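Local coordinates for designed helical repeat protein (Synthetic construct, PDB 5CWD) that is a de novo designed protein, probably without a natural function, built to fold as a stack of repeated helical hairpins joined by short loops, at residues T3-R8 with A41-E47; A49-C53 with A75-A80; A115-L119 with V163-A167. All coordinates share one frame. Residues are numbered along the deposited sequence.

Contact 1 of 3, residues T3-R8 with A41-E47; sequences TKEDAR and AGMPTKE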
# COMPACT_ATOMS: atom_id res chain seq x y z
N THR A 3 -4.27 -1.46 24.19
CA THR A 3 -3.46 -0.32 23.78
C THR A 3 -3.43 -0.20 22.26
O THR A 3 -3.43 -1.20 21.55
CB THR A 3 -2.02 -0.43 24.31
OG1 THR A 3 -1.35 -1.49 23.63
CG2 THR A 3 -2.01 -0.70 25.80
N LYS A 4 -3.39 1.04 21.77
CA LYS A 4 -3.42 1.28 20.33
C LYS A 4 -2.15 0.81 19.64
O LYS A 4 -2.20 0.29 18.52
CB LYS A 4 -3.63 2.77 20.05
CG LYS A 4 -5.02 3.27 20.42
CD LYS A 4 -5.44 4.47 19.60
CE LYS A 4 -6.89 4.84 19.86
NZ LYS A 4 -7.40 5.87 18.91
N GLU A 5 -1.01 0.98 20.31
CA GLU A 5 0.27 0.58 19.73
C GLU A 5 0.30 -0.94 19.51
O GLU A 5 0.83 -1.42 18.50
CB GLU A 5 1.42 1.01 20.64
CG GLU A 5 1.52 2.53 20.79
CD GLU A 5 1.74 3.24 19.46
OE1 GLU A 5 2.39 2.65 18.57
OE2 GLU A 5 1.25 4.38 19.31
N ASP A 6 -0.28 -1.68 20.45
CA ASP A 6 -0.45 -3.11 20.29
C ASP A 6 -1.27 -3.40 19.04
O ASP A 6 -0.93 -4.29 18.26
CB ASP A 6 -1.14 -3.73 21.51
CG ASP A 6 -0.19 -3.98 22.65
OD1 ASP A 6 0.88 -4.58 22.42
OD2 ASP A 6 -0.52 -3.59 23.79
N ALA A 7 -2.35 -2.65 18.86
CA ALA A 7 -3.24 -2.86 17.72
C ALA A 7 -2.51 -2.58 16.41
O ALA A 7 -2.58 -3.39 15.48
CB ALA A 7 -4.47 -1.97 17.85
N ARG A 8 -1.82 -1.45 16.33
CA ARG A 8 -1.03 -1.12 15.15
C ARG A 8 -0.01 -2.21 14.86
O ARG A 8 0.10 -2.70 13.73
CB ARG A 8 -0.31 0.22 15.33
CG ARG A 8 -1.16 1.45 15.05
CD ARG A 8 -0.28 2.66 14.78
NE ARG A 8 -1.06 3.89 14.61
CZ ARG A 8 -1.33 4.76 15.57
NH1 ARG A 8 -0.88 4.57 16.81
NH2 ARG A 8 -2.04 5.84 15.30
N ALA A 41 -8.41 -2.90 21.68
CA ALA A 41 -7.59 -1.73 21.98
C ALA A 41 -8.42 -0.45 21.94
O ALA A 41 -7.94 0.62 22.32
CB ALA A 41 -6.44 -1.64 20.99
N GLY A 42 -9.66 -0.56 21.48
CA GLY A 42 -10.55 0.59 21.38
C GLY A 42 -10.13 1.51 20.26
O GLY A 42 -10.39 2.71 20.30
N MET A 43 -9.47 0.94 19.25
CA MET A 43 -9.04 1.70 18.08
C MET A 43 -10.11 1.64 17.00
O MET A 43 -10.72 0.59 16.80
CB MET A 43 -7.72 1.16 17.54
CG MET A 43 -7.25 1.86 16.26
SD MET A 43 -5.68 1.21 15.65
CE MET A 43 -4.58 1.69 16.97
N PRO A 44 -10.35 2.76 16.30
CA PRO A 44 -11.31 2.73 15.19
C PRO A 44 -10.90 1.72 14.11
O PRO A 44 -9.73 1.64 13.75
CB PRO A 44 -11.26 4.16 14.64
CG PRO A 44 -10.80 4.98 15.79
CD PRO A 44 -9.84 4.12 16.55
N THR A 45 -11.87 0.95 13.62
CA THR A 45 -11.60 -0.06 12.61
C THR A 45 -10.99 0.54 11.35
O THR A 45 -10.11 -0.07 10.73
CB THR A 45 -12.88 -0.82 12.23
OG1 THR A 45 -13.91 0.12 11.88
CG2 THR A 45 -13.35 -1.69 13.38
N LYS A 46 -11.44 1.73 10.98
CA LYS A 46 -10.91 2.42 9.81
C LYS A 46 -9.40 2.61 9.91
O LYS A 46 -8.66 2.26 8.99
CB LYS A 46 -11.59 3.78 9.62
CG LYS A 46 -13.04 3.70 9.15
CD LYS A 46 -13.49 5.02 8.54
CE LYS A 46 -14.85 4.90 7.88
NZ LYS A 46 -15.19 6.10 7.08
N GLU A 47 -8.96 3.18 11.03
CA GLU A 47 -7.55 3.48 11.22
C GLU A 47 -6.75 2.19 11.28
O GLU A 47 -5.62 2.12 10.77
CB GLU A 47 -7.35 4.30 12.50
CG GLU A 47 -6.08 5.15 12.50
CD GLU A 47 -5.96 6.01 13.74
OE1 GLU A 47 -6.18 5.48 14.85
OE2 GLU A 47 -5.66 7.21 13.60
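Residues 41-44 form the loop between one helical hairpin of this designed repeat protein and the next, 45-47 begin helix 45-63, and the segment packs against the first turn of helix 4-20. At its start Ala-41 points toward that turn: its CB sits 3.1 Å from Thr-3 O and 3.7 Å from Ala-7 CB. A methyl suits the place, because the backbones are close here, with the Thr-3 and Ala-41 CA atoms 4.7 Å apart. Gly-42 then leaves helical geometry with a phi of 72°, closing helix 24-40 with a Schellman motif; glycine adopts such a positive phi readily. Met-43 follows, buried, its flexible, unbranched chain reaching across the gap: chi1 and chi2, both t, extend it, and chi3, m, turns CE to 3.2 Å from Lys-4 O, 3.4 Å from Lys-4 CB, 3.8 Å from Ala-7 CB and 3.9 Å from Arg-8 CG. Pro-44, at the N-cap position of helix 45-63, has no backbone N-H to satisfy, and its CD lies 3.8 Å from Lys-4 NZ. In the first turn of that helix, at the exposed edge, Glu-47 attracts two opposite charges without salt bridging, its OE1 4.3 Å from Lys-4 NZ and 4.2 Å from Arg-8 NH2.

Contact 2 of 3, residues A49-C53 with A75-A80; sequences ARSFC and ACLEVA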
# COMPACT_ATOMS: atom_id res chain seq x y z
N ALA A 49 -7.54 -0.72 9.75
CA ALA A 49 -7.46 -1.18 8.37
C ALA A 49 -6.50 -0.32 7.56
O ALA A 49 -5.80 -0.82 6.68
CB ALA A 49 -8.84 -1.17 7.74
N ARG A 50 -6.48 0.98 7.85
CA ARG A 50 -5.56 1.90 7.18
C ARG A 50 -4.12 1.49 7.45
O ARG A 50 -3.34 1.26 6.52
CB ARG A 50 -5.80 3.34 7.65
CG ARG A 50 -4.79 4.35 7.13
CD ARG A 50 -4.97 5.70 7.79
NE ARG A 50 -6.27 6.29 7.49
CZ ARG A 50 -6.55 6.95 6.38
NH1 ARG A 50 -5.62 7.11 5.44
NH2 ARG A 50 -7.76 7.46 6.19
N SER A 51 -3.77 1.39 8.73
CA SER A 51 -2.43 1.00 9.13
C SER A 51 -2.08 -0.38 8.56
O SER A 51 -0.94 -0.64 8.18
CB SER A 51 -2.30 1.00 10.66
OG SER A 51 -0.95 0.88 11.06
N PHE A 52 -3.09 -1.25 8.51
CA PHE A 52 -2.93 -2.57 7.91
C PHE A 52 -2.57 -2.46 6.43
O PHE A 52 -1.63 -3.11 5.96
CB PHE A 52 -4.22 -3.39 8.06
CG PHE A 52 -4.07 -4.84 7.70
CD1 PHE A 52 -4.08 -5.25 6.38
CD2 PHE A 52 -3.93 -5.80 8.69
CE1 PHE A 52 -3.95 -6.58 6.05
CE2 PHE A 52 -3.80 -7.13 8.37
CZ PHE A 52 -3.81 -7.52 7.04
N CYS A 53 -3.32 -1.64 5.69
CA CYS A 53 -3.07 -1.45 4.27
C CYS A 53 -1.71 -0.83 4.00
O CYS A 53 -0.98 -1.26 3.11
CB CYS A 53 -4.16 -0.58 3.65
SG CYS A 53 -5.73 -1.43 3.42
N ALA A 75 -5.57 -8.37 0.39
CA ALA A 75 -5.61 -8.34 1.85
C ALA A 75 -6.04 -6.98 2.36
O ALA A 75 -6.92 -6.87 3.23
CB ALA A 75 -4.25 -8.71 2.41
N CYS A 76 -5.41 -5.93 1.83
CA CYS A 76 -5.79 -4.57 2.17
C CYS A 76 -7.28 -4.36 1.92
O CYS A 76 -8.01 -3.88 2.80
CB CYS A 76 -4.98 -3.56 1.36
SG CYS A 76 -5.61 -1.87 1.45
N LEU A 77 -7.72 -4.72 0.72
CA LEU A 77 -9.13 -4.58 0.39
C LEU A 77 -9.99 -5.49 1.26
O LEU A 77 -11.16 -5.19 1.53
CB LEU A 77 -9.36 -4.89 -1.09
CG LEU A 77 -8.60 -3.98 -2.05
CD1 LEU A 77 -8.81 -4.42 -3.49
CD2 LEU A 77 -9.01 -2.52 -1.87
N GLU A 78 -9.42 -6.60 1.73
CA GLU A 78 -10.15 -7.53 2.58
C GLU A 78 -10.42 -6.91 3.93
O GLU A 78 -11.57 -6.85 4.37
CB GLU A 78 -9.37 -8.84 2.75
CG GLU A 78 -10.08 -10.06 2.19
CD GLU A 78 -11.39 -10.35 2.90
OE1 GLU A 78 -11.50 -10.02 4.10
OE2 GLU A 78 -12.31 -10.90 2.26
N VAL A 79 -9.37 -6.45 4.60
CA VAL A 79 -9.53 -5.81 5.90
C VAL A 79 -10.36 -4.54 5.74
O VAL A 79 -11.13 -4.19 6.63
CB VAL A 79 -8.17 -5.48 6.56
CG1 VAL A 79 -7.39 -4.49 5.71
CG2 VAL A 79 -8.37 -4.94 7.96
N ALA A 80 -10.20 -3.86 4.61
CA ALA A 80 -11.05 -2.71 4.31
C ALA A 80 -12.52 -3.11 4.29
O ALA A 80 -13.35 -2.48 4.94
CB ALA A 80 -10.65 -2.08 2.99
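Phe-52 lays one face of its ring over Val-79, with CD1 3.5 Å from Val-79 CG1, while its CE1 comes within 4.2 Å of Ala-75 CB one turn earlier on the partner helix. A flat aromatic matched to a beta-branched residue and a bare methyl fills the seam between two antiparallel helices, 45-63 and 66-83, which form a single helical hairpin, the repeating unit of the fold. The axes of the two short segments run at 176° and approach to 9.0 Å. Small residues permit this spacing: Ala-49 points across and sets its CB 3.8 Å from Val-79 CG2, and the CA atoms of Ala-49 and Ala-80 are 5.6 Å apart. Closer still are the CA atoms of Cys-53 and Cys-76, at 4.6 Å, where a disulfide joins the helices, SG to SG at 2.0 Å. Both cysteines direct CA-to-CB sideways, and chi1 values of m for Cys-53 and t for Cys-76 bring the sulfurs together. The Cys-53 sulfur also lies 4.2 Å from Val-79 CG1, so the bridge is part of the apolar packing. The layer continues into the neighbouring hairpins: Phe-52 reaches Cys-11 and Ala-14 of helix 4-20, and Cys-76 touches Ala-90 and Phe-94 of helix 87-105. The chi3 of 96° is near the value of an unstrained disulfide, consistent with a covalent cross-link made with little strain, in a buried interface otherwise held by apolar contacts between side chains.

Contact 3 of 3, residues A115-L119 with V163-A167; sequences AKACL and VAKQA
Both segments are helical throughout: 115-119 lies within helix 108-125, and 163-167 is the last turn of helix 150-167. Their axes approach to 9.8 Å at a crossing angle of -48°, and their N-to-C directions diverge by that amount. The gap widens along the chain, with CA-CA distances of 5.2 Å for Ala-115 to Val-163, 6.9 Å for Lys-116 to Gln-166 and 7.5 Å for Leu-119 to Ala-167. At the narrow end a methyl suits: Ala-115 points toward the other helix, its CB 3.4 Å from Val-163 CG2, with the valine at chi1 t. Each helix is the second of its hairpin, so this is an interface between successive repeats, where a skewed crossing goes with the twist of a helical-repeat solenoid. Helix 129-147 packs against both: its Phe-136 touches Cys-118 and Val-163. At the wide end the longer Leu-119, with chi1 m and chi2 t, extends CD1 to 3.4 Å from Gln-166 CB and 4.2 Å from Ala-167 CB. Gln-166, with chi1 and chi2 both m, reaches across, placing its CG 4.0 Å from Ala-115 CB and its amide at the solvent-facing edge. There Lys-116, with chi1 near -139°, chi2 t, then chi3 and chi4 both m, curls its amine round to donate a hydrogen bond from NZ to Gln-166 OE1 at 3.2 Å.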
# COMPACT_ATOMS: atom_id res chain seq x y z
N ALA A 115 4.45 0.38 -8.12
CA ALA A 115 3.52 0.88 -9.12
C ALA A 115 2.49 -0.18 -9.48
O ALA A 115 1.27 0.05 -9.39
CB ALA A 115 4.27 1.33 -10.36
N LYS A 116 2.99 -1.35 -9.87
CA LYS A 116 2.12 -2.46 -10.25
C LYS A 116 1.15 -2.76 -9.11
O LYS A 116 -0.06 -2.89 -9.33
CB LYS A 116 2.95 -3.70 -10.59
CG LYS A 116 2.45 -4.48 -11.81
CD LYS A 116 3.31 -5.71 -12.09
CE LYS A 116 4.66 -5.35 -12.72
NZ LYS A 116 4.55 -5.03 -14.17
N ALA A 117 1.69 -2.85 -7.90
CA ALA A 117 0.89 -3.13 -6.72
C ALA A 117 -0.23 -2.11 -6.57
O ALA A 117 -1.41 -2.47 -6.57
CB ALA A 117 1.77 -3.12 -5.48
N CYS A 118 0.14 -0.85 -6.43
CA CYS A 118 -0.81 0.25 -6.32
C CYS A 118 -1.91 0.14 -7.37
O CYS A 118 -3.10 0.09 -7.04
CB CYS A 118 -0.10 1.59 -6.45
SG CYS A 118 -1.21 2.97 -6.75
N LEU A 119 -1.50 0.09 -8.64
CA LEU A 119 -2.47 0.04 -9.73
C LEU A 119 -3.34 -1.21 -9.65
O LEU A 119 -4.52 -1.17 -10.03
CB LEU A 119 -1.75 0.10 -11.07
CG LEU A 119 -1.19 1.48 -11.44
CD1 LEU A 119 -0.21 1.38 -12.60
CD2 LEU A 119 -2.32 2.44 -11.78
N VAL A 163 5.31 4.33 -13.08
CA VAL A 163 3.85 4.37 -13.00
C VAL A 163 3.24 4.87 -14.30
O VAL A 163 2.20 4.38 -14.74
CB VAL A 163 3.37 5.28 -11.85
CG1 VAL A 163 1.86 5.41 -11.86
CG2 VAL A 163 3.81 4.73 -10.53
N ALA A 164 3.89 5.85 -14.92
CA ALA A 164 3.42 6.40 -16.18
C ALA A 164 3.41 5.31 -17.25
O ALA A 164 2.43 5.15 -17.98
CB ALA A 164 4.28 7.57 -16.62
N LYS A 165 4.50 4.55 -17.32
CA LYS A 165 4.57 3.41 -18.23
C LYS A 165 3.46 2.40 -17.92
O LYS A 165 2.73 1.98 -18.81
CB LYS A 165 5.94 2.72 -18.13
CG LYS A 165 6.87 3.03 -19.29
CD LYS A 165 7.33 4.48 -19.29
CE LYS A 165 8.22 4.79 -20.49
NZ LYS A 165 9.45 3.95 -20.51
N GLN A 166 3.35 2.02 -16.65
CA GLN A 166 2.35 1.06 -16.19
C GLN A 166 0.94 1.45 -16.62
O GLN A 166 0.26 0.71 -17.32
CB GLN A 166 2.41 0.92 -14.67
CG GLN A 166 3.68 0.26 -14.12
CD GLN A 166 3.74 -1.25 -14.32
OE1 GLN A 166 4.82 -1.83 -14.34
NE2 GLN A 166 2.58 -1.90 -14.44
N ALA A 167 0.50 2.62 -16.17
CA ALA A 167 -0.86 3.08 -16.42
C ALA A 167 -1.08 3.43 -17.89
O ALA A 167 -2.21 3.45 -18.37
CB ALA A 167 -1.18 4.28 -15.55

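Contact 2 is wholly buried, whereas contacts 1 and 3 are partly so, with polar edges. Contacts 1 and 2 both use helix 45-63, and they touch where Arg-8 CG packs 4.0 Å from Ser-51 OG; contact 3 stands on the other side of the chain's centre, its centre about 31 Å from that of contact 1 and 20 Å from that of contact 2. Chemistry follows place. Within a hairpin, contact 2 has aromatic packing and a covalent bridge. Between hairpins, contact 1 pairs a methionine-filled apolar patch with loosely matched charges near the amino terminus, and contact 3 pairs alanine, valine and leucine packing with a lysine-glutamine hydrogen bond.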